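PDB 5HUO: nicotinate-nucleotide diphosphorylase (Carboxylating) from Streptococcus pyogenes GA06023, which catalyses the conversion of quinolinate and 5-phospho-alpha-D-ribose 1-diphosphate into nicotinate ribonucleotide, carbon dioxide and diphosphate, a step in NAD(+) biosynthesis. Local coordinates for residues A[149-163]-A[279-293]. Numbering follows the deposited sequence.
With SO4 (sulfate ion), chain I.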
loop_
_atom_site.group_PDB
_atom_site.type_symbol
_atom_site.label_atom_id
_atom_site.label_comp_id
_atom_site.label_asym_id
_atom_site.label_seq_id
_atom_site.Cartn_x
_atom_site.Cartn_y
_atom_site.Cartn_z
ATOM N N TYR A 149 -26.908 16.987 -21.889
ATOM C CA TYR A 149 -27.974 16.001 -21.919
ATOM C C TYR A 149 -29.215 16.529 -21.223
ATOM O O TYR A 149 -30.331 16.356 -21.689
ATOM C CB TYR A 149 -27.532 14.706 -21.235
ATOM C CG TYR A 149 -26.833 13.683 -22.154
ATOM C CD1 TYR A 149 -25.841 14.065 -23.013
ATOM C CD2 TYR A 149 -27.174 12.327 -22.126
ATOM C CE1 TYR A 149 -25.201 13.134 -23.794
ATOM C CE2 TYR A 149 -26.538 11.410 -22.918
ATOM C CZ TYR A 149 -25.567 11.820 -23.754
ATOM O OH TYR A 149 -24.916 10.914 -24.563
ATOM N N VAL A 150 -29.004 17.163 -20.081
ATOM C CA VAL A 150 -30.135 17.712 -19.328
ATOM C C VAL A 150 -30.919 18.701 -20.195
ATOM O O VAL A 150 -32.129 18.656 -20.242
ATOM C CB VAL A 150 -29.683 18.390 -18.010
ATOM C CG1 VAL A 150 -30.779 19.268 -17.431
ATOM C CG2 VAL A 150 -29.305 17.334 -17.002
ATOM N N GLU A 151 -30.210 19.623 -20.838
ATOM C CA GLU A 151 -30.838 20.586 -21.698
ATOM C C GLU A 151 -31.556 19.946 -22.888
ATOM O O GLU A 151 -32.678 20.268 -23.169
ATOM C CB GLU A 151 -29.847 21.579 -22.224
ATOM C CG GLU A 151 -30.533 22.564 -23.152
ATOM C CD GLU A 151 -29.907 23.918 -23.152
ATOM O OE1 GLU A 151 -28.657 24.018 -22.959
ATOM O OE2 GLU A 151 -30.702 24.876 -23.395
ATOM N N ALA A 152 -30.881 19.067 -23.581
ATOM C CA ALA A 152 -31.480 18.325 -24.681
ATOM C C ALA A 152 -32.796 17.624 -24.314
ATOM O O ALA A 152 -33.739 17.544 -25.096
ATOM C CB ALA A 152 -30.501 17.307 -25.211
ATOM N N LEU A 153 -32.862 17.151 -23.093
ATOM C CA LEU A 153 -34.074 16.500 -22.573
ATOM C C LEU A 153 -35.166 17.535 -22.362
ATOM O O LEU A 153 -36.322 17.274 -22.600
ATOM C CB LEU A 153 -33.768 15.779 -21.239
ATOM C CG LEU A 153 -34.921 15.139 -20.483
ATOM C CD1 LEU A 153 -35.651 14.136 -21.337
ATOM C CD2 LEU A 153 -34.384 14.488 -19.225
ATOM N N GLY A 154 -34.783 18.694 -21.846
ATOM C CA GLY A 154 -35.724 19.780 -21.541
ATOM C C GLY A 154 -36.948 19.350 -20.751
ATOM O O GLY A 154 -38.061 19.668 -21.102
ATOM N N ASP A 155 -36.733 18.587 -19.687
ATOM C CA ASP A 155 -37.799 18.277 -18.724
ATOM C C ASP A 155 -37.235 18.104 -17.298
ATOM O O ASP A 155 -36.694 17.080 -16.970
ATOM C CB ASP A 155 -38.606 17.075 -19.183
ATOM C CG ASP A 155 -39.883 16.876 -18.359
ATOM O OD1 ASP A 155 -40.068 17.557 -17.333
ATOM O OD2 ASP A 155 -40.712 16.006 -18.700
ATOM N N ASP A 156 -37.350 19.154 -16.491
ATOM C CA ASP A 156 -37.029 19.171 -15.040
ATOM C C ASP A 156 -37.577 18.002 -14.277
ATOM O O ASP A 156 -36.986 17.570 -13.313
ATOM C CB ASP A 156 -37.674 20.401 -14.351
ATOM C CG ASP A 156 -37.039 21.707 -14.745
ATOM O OD1 ASP A 156 -36.042 21.703 -15.505
ATOM O OD2 ASP A 156 -37.548 22.749 -14.298
ATOM N N ARG A 157 -38.774 17.577 -14.645
ATOM C CA ARG A 157 -39.465 16.505 -13.940
ATOM C C ARG A 157 -38.793 15.169 -14.133
ATOM O O ARG A 157 -39.019 14.268 -13.383
ATOM C CB ARG A 157 -40.909 16.385 -14.397
ATOM C CG ARG A 157 -41.807 17.556 -14.012
ATOM C CD ARG A 157 -43.079 17.557 -14.860
ATOM N NE ARG A 157 -42.791 17.688 -16.296
ATOM C CZ ARG A 157 -43.702 17.791 -17.258
ATOM N NH1 ARG A 157 -44.996 17.732 -16.958
ATOM N NH2 ARG A 157 -43.313 17.935 -18.520
ATOM N N ILE A 158 -37.963 15.057 -15.154
ATOM C CA ILE A 158 -37.170 13.836 -15.434
ATOM C C ILE A 158 -35.682 14.078 -15.208
ATOM O O ILE A 158 -35.074 14.957 -15.799
ATOM C CB ILE A 158 -37.339 13.341 -16.868
ATOM C CG1 ILE A 158 -38.830 13.113 -17.168
ATOM C CG2 ILE A 158 -36.517 12.078 -17.078
ATOM C CD1 ILE A 158 -39.150 12.764 -18.604
ATOM N N LYS A 159 -35.118 13.273 -14.334
ATOM C CA LYS A 159 -33.727 13.381 -13.938
ATOM C C LYS A 159 -32.829 12.560 -14.833
ATOM O O LYS A 159 -33.227 11.527 -15.388
ATOM C CB LYS A 159 -33.547 12.949 -12.487
ATOM C CG LYS A 159 -34.136 13.918 -11.514
ATOM C CD LYS A 159 -34.182 13.348 -10.101
ATOM C CE LYS A 159 -34.581 14.417 -9.090
ATOM N NZ LYS A 159 -35.972 14.916 -9.281
ATOM N N VAL A 160 -31.595 13.006 -14.908
ATOM C CA VAL A 160 -30.586 12.306 -15.687
ATOM C C VAL A 160 -29.556 11.614 -14.781
ATOM O O VAL A 160 -28.853 12.259 -14.029
ATOM C CB VAL A 160 -29.869 13.247 -16.636
ATOM C CG1 VAL A 160 -28.736 12.504 -17.347
ATOM C CG2 VAL A 160 -30.832 13.826 -17.628
ATOM N N PHE A 161 -29.484 10.287 -14.884
ATOM C CA PHE A 161 -28.656 9.435 -13.988
ATOM C C PHE A 161 -27.502 8.800 -14.727
ATOM O O PHE A 161 -27.548 8.585 -15.937
ATOM C CB PHE A 161 -29.458 8.321 -13.390
ATOM C CG PHE A 161 -30.161 8.689 -12.127
ATOM C CD1 PHE A 161 -31.152 9.626 -12.127
ATOM C CD2 PHE A 161 -29.870 8.051 -10.944
ATOM C CE1 PHE A 161 -31.838 9.952 -10.965
ATOM C CE2 PHE A 161 -30.557 8.355 -9.774
ATOM C CZ PHE A 161 -31.542 9.320 -9.777
ATOM N N ASP A 162 -26.436 8.567 -13.994
ATOM C CA ASP A 162 -25.274 7.885 -14.524
ATOM C C ASP A 162 -25.359 6.390 -14.260
ATOM O O ASP A 162 -26.402 5.864 -13.892
ATOM C CB ASP A 162 -23.996 8.487 -13.953
ATOM C CG ASP A 162 -23.959 8.484 -12.459
ATOM O OD1 ASP A 162 -24.578 7.618 -11.819
ATOM O OD2 ASP A 162 -23.311 9.395 -11.894
ATOM N N THR A 163 -24.248 5.701 -14.437
ATOM C CA THR A 163 -24.199 4.215 -14.394
ATOM C C THR A 163 -22.876 3.737 -13.772
ATOM O O THR A 163 -22.099 4.536 -13.242
ATOM C CB THR A 163 -24.274 3.632 -15.831
ATOM O OG1 THR A 163 -23.134 4.058 -16.592
ATOM C CG2 THR A 163 -25.518 4.075 -16.540
ATOM N N ILE A 279 -32.230 11.508 -26.497
ATOM C CA ILE A 279 -32.748 11.828 -25.151
ATOM C C ILE A 279 -34.068 12.652 -25.160
ATOM O O ILE A 279 -34.860 12.546 -24.257
ATOM C CB ILE A 279 -31.684 12.484 -24.254
ATOM C CG1 ILE A 279 -32.178 12.530 -22.818
ATOM C CG2 ILE A 279 -31.377 13.887 -24.716
ATOM C CD1 ILE A 279 -31.081 12.645 -21.807
ATOM N N SER A 280 -34.278 13.482 -26.175
ATOM C CA SER A 280 -35.461 14.393 -26.232
ATOM C C SER A 280 -36.797 13.649 -26.365
ATOM O O SER A 280 -37.836 14.148 -25.966
ATOM C CB SER A 280 -35.304 15.365 -27.369
ATOM O OG SER A 280 -35.132 14.639 -28.566
ATOM N N ARG A 281 -36.738 12.413 -26.838
ATOM C CA ARG A 281 -37.941 11.561 -26.987
ATOM C C ARG A 281 -38.677 11.323 -25.672
ATOM O O ARG A 281 -39.861 11.025 -25.663
ATOM C CB ARG A 281 -37.627 10.200 -27.656
ATOM C CG ARG A 281 -37.031 9.143 -26.757
ATOM C CD ARG A 281 -36.924 7.752 -27.387
ATOM N NE ARG A 281 -35.640 7.124 -26.970
ATOM C CZ ARG A 281 -35.302 5.827 -26.854
ATOM N NH1 ARG A 281 -34.053 5.533 -26.436
ATOM N NH2 ARG A 281 -36.151 4.825 -27.115
ATOM N N PHE A 282 -37.970 11.413 -24.558
ATOM C CA PHE A 282 -38.563 11.171 -23.247
ATOM C C PHE A 282 -39.257 12.406 -22.713
ATOM O O PHE A 282 -39.927 12.342 -21.693
ATOM C CB PHE A 282 -37.528 10.656 -22.245
ATOM C CG PHE A 282 -36.827 9.435 -22.709
ATOM C CD1 PHE A 282 -37.380 8.192 -22.514
ATOM C CD2 PHE A 282 -35.619 9.528 -23.348
ATOM C CE1 PHE A 282 -36.729 7.040 -22.953
ATOM C CE2 PHE A 282 -34.951 8.402 -23.787
ATOM C CZ PHE A 282 -35.504 7.152 -23.596
ATOM N N ARG A 283 -39.103 13.536 -23.389
ATOM C CA ARG A 283 -39.698 14.788 -22.890
ATOM C C ARG A 283 -41.185 14.640 -22.577
ATOM O O ARG A 283 -41.957 14.080 -23.353
ATOM C CB ARG A 283 -39.511 15.923 -23.860
ATOM C CG ARG A 283 -39.849 17.261 -23.238
ATOM C CD ARG A 283 -39.588 18.371 -24.234
ATOM N NE ARG A 283 -38.163 18.582 -24.478
ATOM C CZ ARG A 283 -37.616 18.907 -25.646
ATOM N NH1 ARG A 283 -38.347 19.055 -26.724
ATOM N NH2 ARG A 283 -36.315 19.086 -25.727
ATOM N N GLY A 284 -41.560 15.086 -21.393
ATOM C CA GLY A 284 -42.961 15.069 -20.968
ATOM C C GLY A 284 -43.579 13.763 -20.474
ATOM O O GLY A 284 -44.726 13.779 -20.051
ATOM N N LEU A 285 -42.853 12.647 -20.504
ATOM C CA LEU A 285 -43.377 11.388 -19.920
ATOM C C LEU A 285 -43.364 11.419 -18.398
ATOM O O LEU A 285 -42.623 12.148 -17.784
ATOM C CB LEU A 285 -42.630 10.143 -20.382
ATOM C CG LEU A 285 -42.402 10.086 -21.886
ATOM C CD1 LEU A 285 -41.685 8.819 -22.321
ATOM C CD2 LEU A 285 -43.730 10.244 -22.635
ATOM N N ALA A 286 -44.223 10.612 -17.813
ATOM C CA ALA A 286 -44.335 10.519 -16.367
ATOM C C ALA A 286 -43.459 9.345 -15.921
ATOM O O ALA A 286 -43.915 8.355 -15.360
ATOM C CB ALA A 286 -45.782 10.326 -15.926
ATOM N N ILE A 287 -42.179 9.483 -16.199
ATOM C CA ILE A 287 -41.168 8.588 -15.657
ATOM C C ILE A 287 -40.367 9.427 -14.731
ATOM O O ILE A 287 -40.357 10.649 -14.841
ATOM C CB ILE A 287 -40.270 7.969 -16.736
ATOM C CG1 ILE A 287 -39.458 9.037 -17.466
ATOM C CG2 ILE A 287 -41.118 7.218 -17.732
ATOM C CD1 ILE A 287 -38.433 8.452 -18.408
ATOM N N ASP A 288 -39.661 8.762 -13.843
ATOM C CA ASP A 288 -38.856 9.467 -12.834
ATOM C C ASP A 288 -37.463 9.875 -13.323
ATOM O O ASP A 288 -37.001 10.973 -13.022
ATOM C CB ASP A 288 -38.763 8.647 -11.577
ATOM C CG ASP A 288 -40.146 8.366 -10.986
ATOM O OD1 ASP A 288 -40.711 9.295 -10.358
ATOM O OD2 ASP A 288 -40.631 7.221 -11.136
ATOM N N TYR A 289 -36.801 8.985 -14.052
ATOM C CA TYR A 289 -35.487 9.325 -14.629
ATOM C C TYR A 289 -35.049 8.471 -15.832
ATOM O O TYR A 289 -35.691 7.491 -16.179
ATOM C CB TYR A 289 -34.423 9.266 -13.573
ATOM C CG TYR A 289 -34.124 7.894 -12.992
ATOM C CD1 TYR A 289 -34.924 7.347 -12.005
ATOM C CD2 TYR A 289 -32.980 7.221 -13.331
ATOM C CE1 TYR A 289 -34.582 6.152 -11.396
ATOM C CE2 TYR A 289 -32.634 6.019 -12.736
ATOM C CZ TYR A 289 -33.447 5.476 -11.766
ATOM O OH TYR A 289 -33.115 4.257 -11.188
ATOM N N VAL A 290 -33.991 8.929 -16.486
ATOM C CA VAL A 290 -33.283 8.157 -17.480
ATOM C C VAL A 290 -31.823 8.041 -17.109
ATOM O O VAL A 290 -31.279 8.864 -16.349
ATOM C CB VAL A 290 -33.326 8.805 -18.855
ATOM C CG1 VAL A 290 -34.760 8.943 -19.296
ATOM C CG2 VAL A 290 -32.610 10.148 -18.887
ATOM N N SER A 291 -31.170 7.029 -17.650
ATOM C CA SER A 291 -29.714 6.802 -17.365
ATOM C C SER A 291 -28.923 6.625 -18.641
ATOM O O SER A 291 -29.412 6.020 -19.615
ATOM C CB SER A 291 -29.489 5.601 -16.403
ATOM O OG SER A 291 -29.862 4.360 -17.024
ATOM N N SER A 292 -27.688 7.074 -18.592
ATOM C CA SER A 292 -26.787 6.988 -19.721
ATOM C C SER A 292 -25.339 6.621 -19.305
ATOM O O SER A 292 -24.675 7.308 -18.556
ATOM C CB SER A 292 -26.768 8.313 -20.471
ATOM O OG SER A 292 -25.957 8.221 -21.643
ATOM N N GLY A 293 -24.828 5.571 -19.904
ATOM C CA GLY A 293 -23.400 5.222 -19.771
ATOM C C GLY A 293 -22.433 6.176 -20.449
ATOM O O GLY A 293 -21.296 6.304 -20.030
HETATM S S SO4 I . -25.243 3.011 -22.452
HETATM O O1 SO4 I . -26.030 3.574 -23.557
HETATM O O2 SO4 I . -25.683 3.656 -21.216
HETATM O O3 SO4 I . -25.615 1.619 -22.272
HETATM O O4 SO4 I . -23.780 3.117 -22.658
HETATM O O HOH W 1 -22.680 6.666 -16.848
#
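Ile279 turns into the end of helix 122-153: CG2 meets Ala152 CB at 3.6 Å, CG1, anti to the backbone N (chi1 -169°), lies against Leu153 CB, and CD1 reaches Tyr149 CD2. Leu153 CD1 also touches Phe282 CB. Ile158 sends CD1 to Ile287 CG1 and CG2 to Val290 CG1. On the other face of the sheet the Phe161 and Tyr289 rings overlap obliquely, centroids 4.0 Å apart and planes at 32°; Phe220 of a second subunit meets the Tyr289 ring.

Strands 159-161 and 289-291 are parallel neighbours, in chain order the first and last strands of the six-stranded parallel sheet, as in the open alpha/beta barrel of this transferase family. Four backbone bonds run along this pair and just past its ends: Lys159 N to Asp288 O, Val290 N to Lys159 O, Phe161 N to Val290 O and Ser292 N to Phe161 O.

At the helix end, Arg283 NE donates to Leu153 O (2.9 Å) from above the carbonyl plane. Asp155 OD2 takes Gly284 N on its anti side at 3.0 Å, while OD1 takes Arg157 NE in a salt bridge and Arg157 N, the latter closing an Asx turn. At the opposite end a water bridges Ser292 O and Thr163 OG1, which also bonds Lys165 N. Gly293 N lies near a sulfate, probably from the crystallisation liquor, held by Lys165 and His297.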